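Local atomic coordinates of CaaX farnesyltransferase beta subunit Ram1 (PDB entry 4L9P), a protein that probably catalyses, paired with an alpha subunit, the zinc-dependent transfer of a farnesyl group from farnesyl diphosphate to a cysteine close to a protein's C-terminus. Residues I121-R126 / E487-V492; L162-E167 / A437-S442; F465-D470 / H495-I500. All blocks are in the same frame, centred on the assembly; numbering follows the deposited sequence.

Contact 1: residues I121-R126 / E487-V492; sequences IPALQR and ENDRLV
Two torsions set Arg126 and Asp489 to work across this contact: in Arg126 chi3 of 69° bends the chain about CG-CD and so places NE, and in Asp489 CG stands beside its own backbone N, anti to the carbonyl carbon (chi1 -62°). The guanidinium of Arg126 meets the turn at 487-492 with its edge. NH1 donates to two backbone carbonyls, reaching Arg490 O at 2.9 Å almost in the guanidinium plane and Asn488 O at 2.9 Å from a more tilted position. NH2 holds a water at 2.6 Å and also hydrogen-bonds to Leu165 O; the water donates in turn to Arg490 O, a second tie between the two groups.

Asp489 makes the second polar link. Its OD1 accepts the backbone N-H of Leu124 at 3.0 Å, met from above the carboxylate plane (57° out of it), while OD2 takes the backbone N of Thr486. Next to these bonds, CD2 of Leu124 rests on CD2 of Leu491 at 3.7 Å, the two side chains crossing at about a right angle and both also packing on Leu438 of helix 431-444. The Arg490 side chain grips Glu487 side-on, NE to OE1 at 2.7 Å and NH2 to OE2, each oxygen using its syn lone pair, in a salt bridge that spans the 3-10 turn 487-489.

Gln125, centre of an inverse gamma turn, is the N-cap of helix 126-135. An arginine in that helix's first turn, binding loop carbonyls, thus joins early and late parts of the alpha-alpha toroid of protein prenyltransferase beta subunits.

Contact 2: residues L162-E167 / A437-S442; sequences LCLLGE and ALTGLS
Leu164 and Leu438 bring the two backbones to within 6.9 Å, CA to CA, where the end of helix 151-164 meets the flank of helix 431-444 inside the alpha-alpha toroid. The first helix is closed by a Schellman motif. Gly166 adopts a positive phi of 96°, Glu167 N reaches back to Leu162 O at 2.9 Å, and Gly166 N binds Cys163 O. At these backbone angles a side chain would press against the carbonyl of Leu165, a difficulty that glycine avoids. Residues 437-442, by contrast, continue in unbroken helix, and helix 431-444 also carries the zinc ligand His433, whose side chain is about 9 Å from that of Leu438.

The contact is made by van der Waals packing, with no hydrogen bond crossing it, and all five residues that touch are buried. Leu164 carries most of it. Its CG stands beside the backbone N, anti to the carbonyl carbon (chi1 -76°), and its two methyls spread over successive turns of the other helix. CD1 settles against CB of Leu438 at 3.7 Å and approaches OG1 of Thr439 to 3.4 Å. That hydroxyl oxygen is engaged elsewhere, in a hydrogen bond with Cys435 O one turn back in the same helix, so the methyl packs beside a polar atom that already has a partner.

Leu165, next in the chain, crosses Leu438 at about a right angle, and CD1 of one lies 4.0 Å from CD1 of the other. Leu165 also packs on Leu130 of helix 126-135, so three helices share this patch. Ser442 hydrogen-bonds through OG to Val492 O and offers its CB to the second methyl of Leu164, CD2, at 3.7 Å.

Contact 3: residues F465-D470 / H495-I500; sequences FSWKHD and HPIFVI
Trp467 and Pro496 fit as a flat wall and a bump, joining the lead-in to strand 468-471, which pairs antiparallel with 446-449 in a two-stranded sheet, to the loop before helix 502-513. CG of the proline ring sits over one face of the indole, 4.1 Å from the centroid of its six-membered ring and 28° off the normal, a CH-pi contact displaced toward the rim, where CE3 is 3.6 Å away. Two further projections follow the same side chain: CD1 of Ile497 comes to 3.7 Å from the indole NE1, and the imidazole of His495 lies obliquely against CB, CG and CD1 of the tryptophan, with NE2 3.7 Å from Trp467 CB. In His495 chi1 of -167° puts CG anti to the backbone N, from where the ring reaches the tryptophan.

Beside this cluster, Phe465 and Phe498 present rings that are close to parallel (23°) but slid so far that they barely overlap; CZ touches CZ at 3.5 Å. Phe498 in turn lays CD2 over the centre of the His495 ring, and both phenylalanines pack on Leu263 of helix 251-263.

The histidine supplies polar bonds in a largely apolar junction. Its ND1 accepts the backbone N-H of Ile497 at 3.1 Å, while NE2 hydrogen-bonds to Ala464 O and weakly to a water that donates to Trp467 O. These bonds are consistent with a neutral imidazole protonated at NE2.

In the fold
These contacts are a worked example of how a toroid's C-terminal part is stitched into its body. Contacts 1 and 2 have centres about 10 Å apart, and Val492 N joins helix 151-164 at Leu164 O (3.0 Å). Contact 3, about 14 Å from contact 2 centre to centre, touches it where Val499 CG1 meets Thr439 CG2 at 4.0 Å. The centres of contacts 1 and 3 are about 21 Å apart, linked only by the sequence neighbours 487-492 and 495-500. Contact 2 comes closest to the zinc site: Thr439's side chain is about 9 Å from that of zinc ligand Cys367. Ile497's is about 11 Å from the bound farnesyl diphosphate analogue, whose pocket residue Tyr255 hydrogen-bonds to Ile497 O.

Contact 1: residues I121-R126 / E487-V492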
loop_
_atom_site.group_PDB
_atom_site.type_symbol
_atom_site.label_atom_id
_atom_site.label_comp_id
_atom_site.label_asym_id
_atom_site.label_seq_id
_atom_site.Cartn_x
_atom_site.Cartn_y
_atom_site.Cartn_z
ATOM N N ILE B 121 0.156 -22.785 -18.662
ATOM C CA ILE B 121 0.646 -21.430 -18.334
ATOM C C ILE B 121 1.988 -21.164 -19.051
ATOM O O ILE B 121 2.873 -22.054 -19.090
ATOM C CB ILE B 121 0.888 -21.349 -16.847
ATOM C CG1 ILE B 121 -0.427 -21.628 -16.099
ATOM C CG2 ILE B 121 1.457 -19.932 -16.462
ATOM C CD1 ILE B 121 -0.278 -21.710 -14.577
ATOM N N PRO B 122 2.151 -20.031 -19.704
ATOM C CA PRO B 122 3.430 -19.733 -20.361
ATOM C C PRO B 122 4.596 -19.610 -19.398
ATOM O O PRO B 122 4.461 -19.219 -18.235
ATOM C CB PRO B 122 3.162 -18.410 -21.113
ATOM C CG PRO B 122 1.956 -17.839 -20.459
ATOM C CD PRO B 122 1.176 -18.935 -19.801
ATOM N N ALA B 123 5.776 -19.909 -19.889
ATOM C CA ALA B 123 6.983 -19.687 -19.112
ATOM C C ALA B 123 7.172 -18.226 -18.741
ATOM O O ALA B 123 6.788 -17.307 -19.493
ATOM C CB ALA B 123 8.212 -20.094 -19.993
ATOM N N LEU B 124 7.868 -18.022 -17.654
ATOM C CA LEU B 124 8.413 -16.692 -17.353
ATOM C C LEU B 124 9.462 -16.383 -18.433
ATOM O O LEU B 124 10.431 -17.158 -18.633
ATOM C CB LEU B 124 9.030 -16.704 -15.959
ATOM C CG LEU B 124 9.615 -15.346 -15.515
ATOM C CD1 LEU B 124 8.546 -14.241 -15.394
ATOM C CD2 LEU B 124 10.437 -15.470 -14.226
ATOM N N GLN B 125 9.312 -15.241 -19.085
ATOM C CA GLN B 125 10.176 -14.837 -20.224
ATOM C C GLN B 125 11.439 -14.154 -19.682
ATOM O O GLN B 125 11.611 -12.936 -19.774
ATOM C CB GLN B 125 9.389 -13.982 -21.251
ATOM C CG GLN B 125 8.195 -14.775 -21.862
ATOM C CD GLN B 125 8.608 -16.014 -22.663
ATOM O OE1 GLN B 125 9.591 -15.971 -23.449
ATOM N NE2 GLN B 125 7.874 -17.135 -22.464
ATOM N N ARG B 126 12.303 -14.972 -19.037
ATOM C CA ARG B 126 13.418 -14.433 -18.263
ATOM C C ARG B 126 14.340 -13.542 -19.081
ATOM O O ARG B 126 14.672 -12.436 -18.649
ATOM C CB ARG B 126 14.266 -15.562 -17.629
ATOM C CG ARG B 126 13.424 -16.572 -16.840
ATOM C CD ARG B 126 14.210 -17.794 -16.127
ATOM N NE ARG B 126 15.002 -17.290 -15.036
ATOM C CZ ARG B 126 14.807 -17.556 -13.779
ATOM N NH1 ARG B 126 13.914 -18.455 -13.383
ATOM N NH2 ARG B 126 15.567 -16.923 -12.933
ATOM N N GLU B 487 9.746 -25.239 -12.290
ATOM C CA GLU B 487 10.993 -24.891 -11.600
ATOM C C GLU B 487 11.909 -24.033 -12.441
ATOM O O GLU B 487 12.678 -23.265 -11.898
ATOM C CB GLU B 487 11.701 -26.171 -11.120
ATOM C CG GLU B 487 10.905 -26.774 -9.928
ATOM C CD GLU B 487 10.981 -25.854 -8.730
ATOM O OE1 GLU B 487 12.028 -25.164 -8.577
ATOM O OE2 GLU B 487 9.990 -25.809 -7.953
ATOM N N ASN B 488 11.778 -24.105 -13.770
ATOM C CA ASN B 488 12.495 -23.195 -14.642
ATOM C C ASN B 488 12.093 -21.724 -14.402
ATOM O O ASN B 488 12.863 -20.827 -14.755
ATOM C CB ASN B 488 12.244 -23.523 -16.101
ATOM C CG ASN B 488 13.278 -24.474 -16.695
ATOM O OD1 ASN B 488 14.096 -25.070 -15.993
ATOM N ND2 ASN B 488 13.244 -24.556 -18.011
ATOM N N ASP B 489 10.917 -21.492 -13.821
ATOM C CA ASP B 489 10.441 -20.101 -13.520
ATOM C C ASP B 489 10.907 -19.667 -12.111
ATOM O O ASP B 489 10.461 -18.604 -11.644
ATOM C CB ASP B 489 8.901 -20.100 -13.520
ATOM C CG ASP B 489 8.291 -20.472 -14.853
ATOM O OD1 ASP B 489 8.909 -20.220 -15.943
ATOM O OD2 ASP B 489 7.156 -21.008 -14.820
ATOM N N ARG B 490 11.661 -20.490 -11.357
ATOM C CA ARG B 490 11.997 -20.140 -9.968
ATOM C C ARG B 490 12.879 -18.911 -9.845
ATOM O O ARG B 490 13.885 -18.753 -10.521
ATOM C CB ARG B 490 12.669 -21.358 -9.269
ATOM C CG ARG B 490 13.024 -21.011 -7.803
ATOM C CD ARG B 490 13.434 -22.233 -6.982
ATOM N NE ARG B 490 12.291 -23.142 -6.817
ATOM C CZ ARG B 490 11.311 -22.949 -5.923
ATOM N NH1 ARG B 490 11.420 -21.943 -5.036
ATOM N NH2 ARG B 490 10.241 -23.755 -5.883
ATOM N N LEU B 491 12.415 -18.005 -8.965
ATOM C CA LEU B 491 13.153 -16.792 -8.661
ATOM C C LEU B 491 13.828 -16.885 -7.317
ATOM O O LEU B 491 13.507 -17.766 -6.505
ATOM C CB LEU B 491 12.097 -15.640 -8.618
ATOM C CG LEU B 491 11.345 -15.420 -9.941
ATOM C CD1 LEU B 491 10.270 -14.295 -9.754
ATOM C CD2 LEU B 491 12.304 -15.051 -11.082
ATOM N N VAL B 492 14.766 -15.972 -7.066
ATOM C CA VAL B 492 15.426 -15.903 -5.772
ATOM C C VAL B 492 14.416 -15.509 -4.699
ATOM O O VAL B 492 13.561 -14.677 -4.952
ATOM C CB VAL B 492 16.578 -14.886 -5.919
ATOM C CG1 VAL B 492 17.129 -14.381 -4.643
ATOM C CG2 VAL B 492 17.638 -15.393 -6.938
HETATM O O HOH W 1 5.360 -21.697 -16.675
HETATM O O HOH W 2 11.305 -19.377 -17.094
HETATM O O HOH W 3 16.251 -16.553 -10.493
#

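Contact 2: residues L162-E167 / A437-S442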
loop_
_atom_site.group_PDB
_atom_site.type_symbol
_atom_site.label_atom_id
_atom_site.label_comp_id
_atom_site.label_asym_id
_atom_site.label_seq_id
_atom_site.Cartn_x
_atom_site.Cartn_y
_atom_site.Cartn_z
ATOM N N LEU B 162 16.306 -7.631 -11.271
ATOM C CA LEU B 162 17.506 -8.382 -11.682
ATOM C C LEU B 162 17.903 -9.420 -10.633
ATOM O O LEU B 162 18.281 -10.560 -10.978
ATOM C CB LEU B 162 18.660 -7.417 -11.929
ATOM C CG LEU B 162 18.431 -6.473 -13.111
ATOM C CD1 LEU B 162 19.551 -5.359 -13.132
ATOM C CD2 LEU B 162 18.370 -7.224 -14.439
ATOM N N CYS B 163 17.902 -9.063 -9.344
ATOM C CA CYS B 163 18.164 -10.041 -8.270
ATOM C C CYS B 163 17.162 -11.181 -8.286
ATOM O O CYS B 163 17.585 -12.360 -8.239
ATOM C CB CYS B 163 18.167 -9.406 -6.868
ATOM S SG CYS B 163 19.553 -8.358 -6.520
ATOM N N LEU B 164 15.877 -10.891 -8.395
ATOM C CA LEU B 164 14.874 -11.954 -8.446
ATOM C C LEU B 164 15.166 -12.953 -9.571
ATOM O O LEU B 164 15.067 -14.144 -9.394
ATOM C CB LEU B 164 13.492 -11.306 -8.645
ATOM C CG LEU B 164 13.000 -10.669 -7.321
ATOM C CD1 LEU B 164 11.917 -9.610 -7.676
ATOM C CD2 LEU B 164 12.374 -11.723 -6.431
ATOM N N LEU B 165 15.533 -12.416 -10.726
ATOM C CA LEU B 165 15.825 -13.234 -11.902
ATOM C C LEU B 165 17.196 -13.922 -11.836
ATOM O O LEU B 165 17.548 -14.645 -12.779
ATOM C CB LEU B 165 15.758 -12.353 -13.153
ATOM C CG LEU B 165 14.313 -12.018 -13.527
ATOM C CD1 LEU B 165 14.293 -10.833 -14.466
ATOM C CD2 LEU B 165 13.565 -13.232 -14.198
ATOM N N GLY B 166 17.948 -13.713 -10.762
ATOM C CA GLY B 166 19.160 -14.505 -10.549
ATOM C C GLY B 166 20.420 -13.851 -11.015
ATOM O O GLY B 166 21.462 -14.560 -11.105
ATOM N N GLU B 167 20.394 -12.551 -11.327
ATOM C CA GLU B 167 21.627 -11.840 -11.664
ATOM C C GLU B 167 22.457 -11.500 -10.451
ATOM O O GLU B 167 21.923 -11.275 -9.339
ATOM C CB GLU B 167 21.377 -10.558 -12.441
ATOM C CG GLU B 167 20.529 -10.782 -13.678
ATOM C CD GLU B 167 21.307 -11.476 -14.764
ATOM O OE1 GLU B 167 22.014 -10.783 -15.544
ATOM O OE2 GLU B 167 21.240 -12.738 -14.849
ATOM N N ALA B 437 5.518 -7.554 -9.765
ATOM C CA ALA B 437 4.969 -8.836 -10.246
ATOM C C ALA B 437 5.992 -9.957 -10.029
ATOM O O ALA B 437 5.600 -11.042 -9.588
ATOM C CB ALA B 437 4.608 -8.758 -11.708
ATOM N N LEU B 438 7.281 -9.687 -10.269
ATOM C CA LEU B 438 8.302 -10.710 -10.004
ATOM C C LEU B 438 8.386 -11.024 -8.522
ATOM O O LEU B 438 8.554 -12.164 -8.117
ATOM C CB LEU B 438 9.658 -10.280 -10.555
ATOM C CG LEU B 438 9.730 -10.234 -12.099
ATOM C CD1 LEU B 438 11.055 -9.555 -12.470
ATOM C CD2 LEU B 438 9.683 -11.638 -12.700
ATOM N N THR B 439 8.267 -9.994 -7.680
ATOM C CA THR B 439 8.370 -10.190 -6.232
ATOM C C THR B 439 7.239 -11.128 -5.776
ATOM O O THR B 439 7.440 -12.084 -5.016
ATOM C CB THR B 439 8.291 -8.833 -5.510
ATOM O OG1 THR B 439 9.465 -8.066 -5.805
ATOM C CG2 THR B 439 8.249 -9.041 -4.021
ATOM N N GLY B 440 6.017 -10.887 -6.256
ATOM C CA GLY B 440 4.900 -11.755 -5.928
ATOM C C GLY B 440 5.034 -13.170 -6.469
ATOM O O GLY B 440 4.660 -14.104 -5.761
ATOM N N LEU B 441 5.570 -13.325 -7.689
ATOM C CA LEU B 441 5.805 -14.663 -8.196
ATOM C C LEU B 441 6.805 -15.379 -7.272
ATOM O O LEU B 441 6.653 -16.570 -6.976
ATOM C CB LEU B 441 6.326 -14.544 -9.614
ATOM C CG LEU B 441 6.571 -15.960 -10.266
ATOM C CD1 LEU B 441 5.310 -16.869 -10.308
ATOM C CD2 LEU B 441 7.116 -15.681 -11.689
ATOM N N SER B 442 7.824 -14.657 -6.806
ATOM C CA SER B 442 8.795 -15.319 -5.899
ATOM C C SER B 442 8.078 -15.777 -4.643
ATOM O O SER B 442 8.319 -16.887 -4.142
ATOM C CB SER B 442 9.974 -14.413 -5.605
ATOM O OG SER B 442 10.867 -15.141 -4.739
#

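Contact 3: residues F465-D470 / H495-I500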
loop_
_atom_site.group_PDB
_atom_site.type_symbol
_atom_site.label_atom_id
_atom_site.label_comp_id
_atom_site.label_asym_id
_atom_site.label_seq_id
_atom_site.Cartn_x
_atom_site.Cartn_y
_atom_site.Cartn_z
ATOM N N PHE B 465 14.837 -10.197 11.765
ATOM C CA PHE B 465 16.058 -10.819 11.227
ATOM C C PHE B 465 16.101 -12.330 11.440
ATOM O O PHE B 465 17.183 -12.950 11.314
ATOM C CB PHE B 465 17.319 -10.090 11.718
ATOM C CG PHE B 465 17.414 -8.670 11.168
ATOM C CD1 PHE B 465 17.800 -8.470 9.838
ATOM C CD2 PHE B 465 17.056 -7.558 11.930
ATOM C CE1 PHE B 465 17.832 -7.183 9.277
ATOM C CE2 PHE B 465 17.085 -6.247 11.347
ATOM C CZ PHE B 465 17.475 -6.086 10.046
ATOM N N SER B 466 14.953 -12.911 11.763
ATOM C CA SER B 466 14.843 -14.347 12.022
ATOM C C SER B 466 14.137 -15.063 10.876
ATOM O O SER B 466 13.986 -16.288 10.910
ATOM C CB SER B 466 14.084 -14.574 13.328
ATOM O OG SER B 466 12.683 -14.447 13.127
ATOM N N TRP B 467 13.651 -14.340 9.846
ATOM C CA TRP B 467 12.903 -14.977 8.758
ATOM C C TRP B 467 13.797 -15.868 7.912
ATOM O O TRP B 467 14.918 -15.493 7.551
ATOM C CB TRP B 467 12.289 -13.852 7.877
ATOM C CG TRP B 467 11.104 -13.197 8.518
ATOM C CD1 TRP B 467 11.117 -12.212 9.499
ATOM C CD2 TRP B 467 9.729 -13.551 8.314
ATOM N NE1 TRP B 467 9.810 -11.903 9.855
ATOM C CE2 TRP B 467 8.944 -12.702 9.164
ATOM C CE3 TRP B 467 9.076 -14.455 7.455
ATOM C CZ2 TRP B 467 7.549 -12.723 9.157
ATOM C CZ3 TRP B 467 7.684 -14.518 7.492
ATOM C CH2 TRP B 467 6.943 -13.676 8.352
ATOM N N LYS B 468 13.269 -17.058 7.626
ATOM C CA LYS B 468 13.957 -18.076 6.829
ATOM C C LYS B 468 13.024 -18.557 5.750
ATOM O O LYS B 468 11.840 -18.187 5.723
ATOM C CB LYS B 468 14.449 -19.238 7.734
ATOM C CG LYS B 468 15.503 -18.672 8.724
ATOM C CD LYS B 468 16.408 -19.663 9.286
ATOM C CE LYS B 468 17.182 -19.130 10.513
ATOM N NZ LYS B 468 18.030 -17.893 10.361
ATOM N N HIS B 469 13.547 -19.370 4.843
ATOM C CA HIS B 469 12.722 -19.768 3.694
ATOM C C HIS B 469 13.073 -21.186 3.293
ATOM O O HIS B 469 14.224 -21.648 3.498
ATOM C CB HIS B 469 12.944 -18.831 2.492
ATOM C CG HIS B 469 14.379 -18.583 2.180
ATOM N ND1 HIS B 469 15.118 -19.436 1.376
ATOM C CD2 HIS B 469 15.227 -17.594 2.553
ATOM C CE1 HIS B 469 16.363 -19.004 1.302
ATOM N NE2 HIS B 469 16.459 -17.878 1.992
ATOM N N ASP B 470 12.075 -21.896 2.794
ATOM C CA ASP B 470 12.256 -23.241 2.188
ATOM C C ASP B 470 11.563 -23.181 0.838
ATOM O O ASP B 470 10.558 -22.465 0.672
ATOM C CB ASP B 470 11.518 -24.397 2.959
ATOM C CG ASP B 470 11.904 -24.541 4.467
ATOM O OD1 ASP B 470 11.136 -25.144 5.235
ATOM O OD2 ASP B 470 12.909 -24.055 4.887
ATOM N N HIS B 495 13.006 -11.331 1.233
ATOM C CA HIS B 495 12.542 -11.193 2.609
ATOM C C HIS B 495 11.177 -10.485 2.603
ATOM O O HIS B 495 11.021 -9.439 1.978
ATOM C CB HIS B 495 13.565 -10.293 3.317
ATOM C CG HIS B 495 13.445 -10.276 4.800
ATOM N ND1 HIS B 495 12.376 -9.700 5.461
ATOM C CD2 HIS B 495 14.242 -10.816 5.752
ATOM C CE1 HIS B 495 12.537 -9.854 6.768
ATOM N NE2 HIS B 495 13.652 -10.566 6.970
ATOM N N PRO B 496 10.176 -11.044 3.267
ATOM C CA PRO B 496 8.830 -10.415 3.152
ATOM C C PRO B 496 8.699 -9.023 3.779
ATOM O O PRO B 496 7.785 -8.303 3.392
ATOM C CB PRO B 496 7.881 -11.364 3.832
ATOM C CG PRO B 496 8.787 -12.433 4.437
ATOM C CD PRO B 496 10.216 -12.320 3.983
ATOM N N ILE B 497 9.559 -8.657 4.729
ATOM C CA ILE B 497 9.488 -7.294 5.281
ATOM C C ILE B 497 10.396 -6.333 4.491
ATOM O O ILE B 497 9.976 -5.224 4.184
ATOM C CB ILE B 497 10.003 -7.274 6.738
ATOM C CG1 ILE B 497 9.107 -8.137 7.600
ATOM C CG2 ILE B 497 10.060 -5.856 7.280
ATOM C CD1 ILE B 497 9.617 -8.270 9.058
ATOM N N PHE B 498 11.629 -6.753 4.147
ATOM C CA PHE B 498 12.621 -5.807 3.577
ATOM C C PHE B 498 12.568 -5.780 2.068
ATOM O O PHE B 498 13.122 -4.858 1.442
ATOM C CB PHE B 498 14.040 -6.143 4.036
ATOM C CG PHE B 498 14.194 -6.000 5.552
ATOM C CD1 PHE B 498 13.960 -4.761 6.155
ATOM C CD2 PHE B 498 14.480 -7.130 6.378
ATOM C CE1 PHE B 498 14.070 -4.597 7.521
ATOM C CE2 PHE B 498 14.599 -6.974 7.780
ATOM C CZ PHE B 498 14.405 -5.688 8.367
ATOM N N VAL B 499 11.954 -6.792 1.431
ATOM C CA VAL B 499 11.776 -6.744 -0.042
ATOM C C VAL B 499 13.099 -6.649 -0.814
ATOM O O VAL B 499 13.242 -5.936 -1.805
ATOM C CB VAL B 499 10.713 -5.683 -0.512
ATOM C CG1 VAL B 499 10.080 -6.195 -1.825
ATOM C CG2 VAL B 499 9.610 -5.496 0.521
ATOM N N ILE B 500 14.063 -7.442 -0.331
ATOM C CA ILE B 500 15.363 -7.698 -0.934
ATOM C C ILE B 500 15.752 -9.105 -0.509
ATOM O O ILE B 500 15.137 -9.688 0.382
ATOM C CB ILE B 500 16.451 -6.670 -0.406
ATOM C CG1 ILE B 500 16.446 -6.562 1.131
ATOM C CG2 ILE B 500 16.271 -5.286 -1.083
ATOM C CD1 ILE B 500 17.641 -5.705 1.657
HETATM O O HOH W 4 15.751 -12.700 8.097
#